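Local coordinates for small ribosomal subunit protein bS6 (Aquifex aeolicus, PDB 2J5A) that probably binds 16S ribosomal RNA together with protein bS18 as a structural component of the small ribosomal subunit, at residues A[15-20]-A[89-94]; A[11-16]-A[64-69]. All blocks are in the same frame, centred on the assembly; numbering follows the deposited sequence.

Both contacts start from strand 8-16, an inner strand of the four-stranded antiparallel sheet, and they share Ala15 and Val16. Contact 2 pairs it with strand 63-73 in the buried middle of the sheet, where a regular backbone ladder runs between mostly apolar side chains. Contact 1 lies at the end of the same strand, where it meets the start of strand 92-100, an outermost strand; it is only partly buried, a beta bulge interrupts the pairing, and turns, charged groups and a sodium ion take over beyond it. Ala15 belongs to both ladders, and Arg94 NH1 of contact 1 reaches Tyr66 OH of contact 2, a probable hydrogen bond of 3.1 Å.

Contact 1 (A[15-20]-A[89-94]); sequences AVKPTL and DEDVIR. With NA (sodium ion), chain B.
Ala15 and Arg94 form an antiparallel hydrogen-bonded pair, Ala15 N giving its hydrogen to Arg94 O over 2.7 Å. One step on, the register slips: Ile93 and Arg94 both face Ala15 in a classic beta bulge. Ala15 O takes a bond of 2.7 Å from Ile93 N and a weak, long one from Arg94 N. Beyond the bulge Val16 pairs with Val92, and Lys17 N reaches Asp91 O at 2.8 Å. A type I turn from Asp89 to Val92 leads into the strand, steadied by an Asx turn in which Asp89 OD1 accepts from Asp91 N.

Small Ala15 lets its CB pack against Arg94 CB at 3.6 Å. Lys17 crosses Ile93 at about a right angle, its CB 3.8 Å from Ile93 CG2. Bends at chi3 and chi4 bring NZ to Glu90 O at 2.9 Å, above the carbonyl plane. Leu20 lays its two methyls against the Asp91 side chain, whose OD2, like Asp89 OD2, bridges to Lys28 on helix 22-38.

Asp89 O and Val92 O bind the sodium ion with Leu86 O, Lys87 O and a water; the ion gathers carbonyls of helix end and turn where the chain enters the sheet, while both carboxylates pair with Lys28.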
loop_
_atom_site.group_PDB
_atom_site.type_symbol
_atom_site.label_atom_id
_atom_site.label_comp_id
_atom_site.label_asym_id
_atom_site.label_seq_id
_atom_site.Cartn_x
_atom_site.Cartn_y
_atom_site.Cartn_z
ATOM N N ALA A 15 -5.723 -3.941 -0.565
ATOM C CA ALA A 15 -6.452 -4.975 -1.293
ATOM C C ALA A 15 -7.337 -4.317 -2.333
ATOM O O ALA A 15 -8.132 -3.439 -2.005
ATOM C CB ALA A 15 -7.308 -5.805 -0.343
ATOM N N VAL A 16 -7.177 -4.737 -3.587
ATOM C CA VAL A 16 -7.913 -4.171 -4.731
ATOM C C VAL A 16 -9.092 -5.081 -5.091
ATOM O O VAL A 16 -8.955 -6.306 -5.061
ATOM C CB VAL A 16 -6.983 -4.031 -5.939
ATOM C CG1 VAL A 16 -7.746 -3.597 -7.167
ATOM C CG2 VAL A 16 -5.845 -3.080 -5.612
ATOM N N LYS A 17 -10.242 -4.494 -5.435
ATOM C CA LYS A 17 -11.439 -5.314 -5.676
ATOM C C LYS A 17 -11.188 -6.243 -6.873
ATOM O O LYS A 17 -10.432 -5.887 -7.789
ATOM C CB LYS A 17 -12.749 -4.495 -5.793
ATOM C CG LYS A 17 -12.827 -3.507 -6.930
ATOM C CD LYS A 17 -14.254 -2.908 -7.096
ATOM C CE LYS A 17 -14.766 -2.159 -5.854
ATOM N NZ LYS A 17 -15.499 -0.856 -6.193
ATOM N N PRO A 18 -11.728 -7.471 -6.810
ATOM C CA PRO A 18 -11.358 -8.516 -7.779
ATOM C C PRO A 18 -11.958 -8.396 -9.190
ATOM O O PRO A 18 -11.673 -9.243 -10.010
ATOM C CB PRO A 18 -11.844 -9.812 -7.104
ATOM C CG PRO A 18 -12.976 -9.390 -6.248
ATOM C CD PRO A 18 -12.688 -7.963 -5.810
ATOM N N THR A 19 -12.762 -7.371 -9.458
ATOM C CA THR A 19 -13.405 -7.163 -10.762
ATOM C C THR A 19 -12.572 -6.303 -11.722
ATOM O O THR A 19 -12.978 -6.092 -12.867
ATOM C CB THR A 19 -14.757 -6.448 -10.594
ATOM O OG1 THR A 19 -14.536 -5.113 -10.099
ATOM C CG2 THR A 19 -15.676 -7.209 -9.635
ATOM N N LEU A 20 -11.445 -5.767 -11.250
ATOM C CA LEU A 20 -10.495 -5.095 -12.123
ATOM C C LEU A 20 -9.678 -6.153 -12.852
ATOM O O LEU A 20 -9.400 -7.200 -12.300
ATOM C CB LEU A 20 -9.532 -4.195 -11.316
ATOM C CG LEU A 20 -9.945 -2.765 -10.933
ATOM C CD1 LEU A 20 -11.288 -2.706 -10.247
ATOM C CD2 LEU A 20 -8.882 -2.160 -10.043
ATOM N N ASP A 89 -10.469 5.898 -2.691
ATOM C CA ASP A 89 -10.384 5.081 -3.903
ATOM C C ASP A 89 -11.353 3.939 -3.780
ATOM O O ASP A 89 -11.202 3.074 -2.906
ATOM C CB ASP A 89 -8.981 4.519 -4.123
ATOM C CG ASP A 89 -8.789 3.960 -5.525
ATOM O OD1 ASP A 89 -9.705 3.337 -6.082
ATOM O OD2 ASP A 89 -7.713 4.148 -6.095
ATOM N N GLU A 90 -12.350 3.924 -4.655
ATOM C CA GLU A 90 -13.420 2.922 -4.585
ATOM C C GLU A 90 -12.958 1.518 -4.966
ATOM O O GLU A 90 -13.574 0.519 -4.569
ATOM C CB GLU A 90 -14.607 3.346 -5.468
ATOM C CG GLU A 90 -15.680 4.123 -4.697
ATOM C CD GLU A 90 -16.767 4.668 -5.601
ATOM O OE1 GLU A 90 -17.314 3.874 -6.410
ATOM O OE2 GLU A 90 -17.057 5.884 -5.511
ATOM N N ASP A 91 -11.889 1.464 -5.751
ATOM C CA ASP A 91 -11.293 0.209 -6.178
ATOM C C ASP A 91 -10.493 -0.489 -5.067
ATOM O O ASP A 91 -10.261 -1.678 -5.149
ATOM C CB ASP A 91 -10.367 0.449 -7.365
ATOM C CG ASP A 91 -11.076 1.045 -8.577
ATOM O OD1 ASP A 91 -12.292 0.771 -8.793
ATOM O OD2 ASP A 91 -10.374 1.769 -9.339
ATOM N N VAL A 92 -10.065 0.252 -4.043
ATOM C CA VAL A 92 -9.251 -0.292 -2.962
ATOM C C VAL A 92 -10.134 -0.581 -1.783
ATOM O O VAL A 92 -10.684 0.330 -1.183
ATOM C CB VAL A 92 -8.132 0.688 -2.582
ATOM C CG1 VAL A 92 -7.417 0.255 -1.271
ATOM C CG2 VAL A 92 -7.169 0.847 -3.756
ATOM N N ILE A 93 -10.303 -1.847 -1.447
ATOM C CA ILE A 93 -11.357 -2.220 -0.517
ATOM C C ILE A 93 -10.789 -2.510 0.849
ATOM O O ILE A 93 -11.514 -2.811 1.784
ATOM C CB ILE A 93 -12.242 -3.409 -1.069
ATOM C CG1 ILE A 93 -11.415 -4.691 -1.316
ATOM C CG2 ILE A 93 -12.961 -2.968 -2.356
ATOM C CD1 ILE A 93 -12.259 -5.911 -1.755
ATOM N N ARG A 94 -9.474 -2.423 0.955
ATOM C CA ARG A 94 -8.794 -2.625 2.206
ATOM C C ARG A 94 -7.398 -1.985 2.151
ATOM O O ARG A 94 -6.702 -2.070 1.142
ATOM C CB ARG A 94 -8.711 -4.117 2.516
ATOM C CG ARG A 94 -8.524 -4.348 3.968
ATOM C CD ARG A 94 -8.329 -5.779 4.288
ATOM N NE ARG A 94 -7.987 -5.904 5.691
ATOM C CZ ARG A 94 -7.420 -6.977 6.239
ATOM N NH1 ARG A 94 -7.120 -8.045 5.511
ATOM N NH2 ARG A 94 -7.148 -6.974 7.531
HETATM NA NA NA B . -11.066 2.580 -0.792
HETATM O O HOH W 1 -13.101 2.216 -0.288
#

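Contact 2 (A[11-16]-A[64-69]); sequences ETVFAV and ARYFLV
Ala15 CB lies over one face of the Tyr66 ring as a CH-pi contact, 4.0 Å from its centroid, while Val13 CG1 meets the ring's edge in its plane, 3.9 Å from Tyr66 CD2. The methyl of alanine is small enough to let the ring lie across it; Tyr66 OH is hydrogen-bonded to Arg94. The Phe67 ring has Val16 CG2 at its edge, and it stacks with Phe29 of helix 22-38. Phe14 approaches Phe67 obliquely, the planes at 36°, with Phe14 CZ 3.8 Å from Phe67 CB. Its CG sits between the backbone N and the carbonyl carbon (chi1 63°), and the end of its ring comes nearer the partner strand.

These strands are the two inner ones of the ferredoxin-like fold of bS6, two split beta-alpha-beta units whose helices pack on one face of the sheet. Thr12, Phe14, Val16, Arg65, Phe67 and Val69 point to that helix face, where the Arg65 guanidinium forms salt bridges with Glu22 and Asp48; Val13, Ala15, Tyr66 and Leu68 point to the other.

Six backbone hydrogen bonds join Thr12 to Val69, Phe14 to Phe67 and Val16 to Arg65, two per pair, the shortest from Val16 N to Arg65 O at 2.7 Å. Beta-branched Thr12 and Val69 suit the extended backbone and touch at 4.0 Å, from Thr12 CB to Val69 CG1. On the other face Val13 CG2 packs 3.8 Å from Leu68 CD1, which also lies against the carboxylate end of Glu11, whose OE1 is hydrogen-bonded to Gln70 NE2.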
loop_
_atom_site.group_PDB
_atom_site.type_symbol
_atom_site.label_atom_id
_atom_site.label_comp_id
_atom_site.label_asym_id
_atom_site.label_seq_id
_atom_site.Cartn_x
_atom_site.Cartn_y
_atom_site.Cartn_z
ATOM N N GLU A 11 5.304 0.650 6.080
ATOM C CA GLU A 11 4.855 -0.423 5.228
ATOM C C GLU A 11 3.365 -0.241 5.018
ATOM O O GLU A 11 2.649 0.040 5.983
ATOM C CB GLU A 11 5.127 -1.768 5.870
ATOM C CG GLU A 11 4.720 -2.930 5.011
ATOM C CD GLU A 11 5.210 -4.231 5.567
ATOM O OE1 GLU A 11 6.441 -4.441 5.577
ATOM O OE2 GLU A 11 4.363 -5.053 5.992
ATOM N N THR A 12 2.928 -0.368 3.756
ATOM C CA THR A 12 1.519 -0.259 3.365
ATOM C C THR A 12 1.113 -1.551 2.664
ATOM O O THR A 12 1.840 -2.065 1.834
ATOM C CB THR A 12 1.291 0.927 2.398
ATOM O OG1 THR A 12 1.645 2.150 3.047
ATOM C CG2 THR A 12 -0.126 1.009 1.931
ATOM N N VAL A 13 -0.041 -2.067 3.028
ATOM C CA VAL A 13 -0.637 -3.224 2.398
ATOM C C VAL A 13 -2.061 -2.811 2.065
ATOM O O VAL A 13 -2.757 -2.263 2.915
ATOM C CB VAL A 13 -0.684 -4.460 3.350
ATOM C CG1 VAL A 13 -1.342 -5.647 2.677
ATOM C CG2 VAL A 13 0.686 -4.831 3.859
ATOM N N PHE A 14 -2.490 -3.070 0.829
ATOM C CA PHE A 14 -3.849 -2.770 0.414
ATOM C C PHE A 14 -4.387 -3.856 -0.525
ATOM O O PHE A 14 -3.613 -4.595 -1.164
ATOM C CB PHE A 14 -3.938 -1.377 -0.214
ATOM C CG PHE A 14 -3.124 -1.221 -1.464
ATOM C CD1 PHE A 14 -1.765 -1.014 -1.401
ATOM C CD2 PHE A 14 -3.731 -1.315 -2.727
ATOM C CE1 PHE A 14 -1.022 -0.871 -2.552
ATOM C CE2 PHE A 14 -2.984 -1.183 -3.882
ATOM C CZ PHE A 14 -1.643 -0.959 -3.798
ATOM N N ALA A 15 -5.723 -3.941 -0.565
ATOM C CA ALA A 15 -6.452 -4.975 -1.293
ATOM C C ALA A 15 -7.337 -4.317 -2.333
ATOM O O ALA A 15 -8.132 -3.439 -2.005
ATOM C CB ALA A 15 -7.308 -5.805 -0.343
ATOM N N VAL A 16 -7.177 -4.737 -3.587
ATOM C CA VAL A 16 -7.913 -4.171 -4.731
ATOM C C VAL A 16 -9.092 -5.081 -5.091
ATOM O O VAL A 16 -8.955 -6.306 -5.061
ATOM C CB VAL A 16 -6.983 -4.031 -5.939
ATOM C CG1 VAL A 16 -7.746 -3.597 -7.167
ATOM C CG2 VAL A 16 -5.845 -3.080 -5.612
ATOM N N ALA A 64 -9.616 -10.790 -3.149
ATOM C CA ALA A 64 -9.066 -9.472 -3.493
ATOM C C ALA A 64 -7.605 -9.565 -3.901
ATOM O O ALA A 64 -6.930 -10.516 -3.554
ATOM C CB ALA A 64 -9.229 -8.506 -2.311
ATOM N N ARG A 65 -7.123 -8.561 -4.625
ATOM C CA ARG A 65 -5.725 -8.501 -5.029
ATOM C C ARG A 65 -4.874 -7.690 -4.019
ATOM O O ARG A 65 -5.095 -6.484 -3.832
ATOM C CB ARG A 65 -5.607 -7.885 -6.426
ATOM C CG ARG A 65 -4.171 -7.733 -6.906
ATOM C CD ARG A 65 -3.425 -9.062 -6.929
ATOM N NE ARG A 65 -2.279 -8.968 -7.818
ATOM C CZ ARG A 65 -2.342 -9.104 -9.144
ATOM N NH1 ARG A 65 -3.491 -9.364 -9.751
ATOM N NH2 ARG A 65 -1.238 -8.989 -9.860
ATOM N N TYR A 66 -3.888 -8.359 -3.415
ATOM C CA TYR A 66 -3.061 -7.778 -2.375
ATOM C C TYR A 66 -1.716 -7.361 -2.890
ATOM O O TYR A 66 -1.014 -8.158 -3.506
ATOM C CB TYR A 66 -2.846 -8.768 -1.223
ATOM C CG TYR A 66 -3.969 -8.814 -0.205
ATOM C CD1 TYR A 66 -5.038 -9.670 -0.373
ATOM C CD2 TYR A 66 -3.943 -8.025 0.920
ATOM C CE1 TYR A 66 -6.072 -9.734 0.550
ATOM C CE2 TYR A 66 -4.965 -8.083 1.857
ATOM C CZ TYR A 66 -6.025 -8.950 1.657
ATOM O OH TYR A 66 -7.041 -9.030 2.565
ATOM N N PHE A 67 -1.363 -6.105 -2.606
ATOM C CA PHE A 67 -0.031 -5.572 -2.828
ATOM C C PHE A 67 0.550 -5.059 -1.500
ATOM O O PHE A 67 -0.183 -4.675 -0.600
ATOM C CB PHE A 67 -0.041 -4.411 -3.839
ATOM C CG PHE A 67 -0.504 -4.785 -5.225
ATOM C CD1 PHE A 67 0.351 -5.425 -6.109
ATOM C CD2 PHE A 67 -1.776 -4.444 -5.667
ATOM C CE1 PHE A 67 -0.050 -5.749 -7.359
ATOM C CE2 PHE A 67 -2.182 -4.768 -6.949
ATOM C CZ PHE A 67 -1.318 -5.439 -7.792
ATOM N N LEU A 68 1.879 -5.008 -1.428
ATOM C CA LEU A 68 2.617 -4.514 -0.263
ATOM C C LEU A 68 3.758 -3.651 -0.750
ATOM O O LEU A 68 4.481 -4.051 -1.668
ATOM C CB LEU A 68 3.192 -5.690 0.557
ATOM C CG LEU A 68 3.964 -5.404 1.856
ATOM C CD1 LEU A 68 3.874 -6.615 2.764
ATOM C CD2 LEU A 68 5.435 -4.989 1.625
ATOM N N VAL A 69 3.921 -2.481 -0.122
ATOM C CA VAL A 69 5.036 -1.571 -0.431
ATOM C C VAL A 69 5.651 -1.017 0.880
ATOM O O VAL A 69 4.940 -0.710 1.849
ATOM C CB VAL A 69 4.608 -0.447 -1.447
ATOM C CG1 VAL A 69 3.735 0.589 -0.805
ATOM C CG2 VAL A 69 5.841 0.223 -2.105
#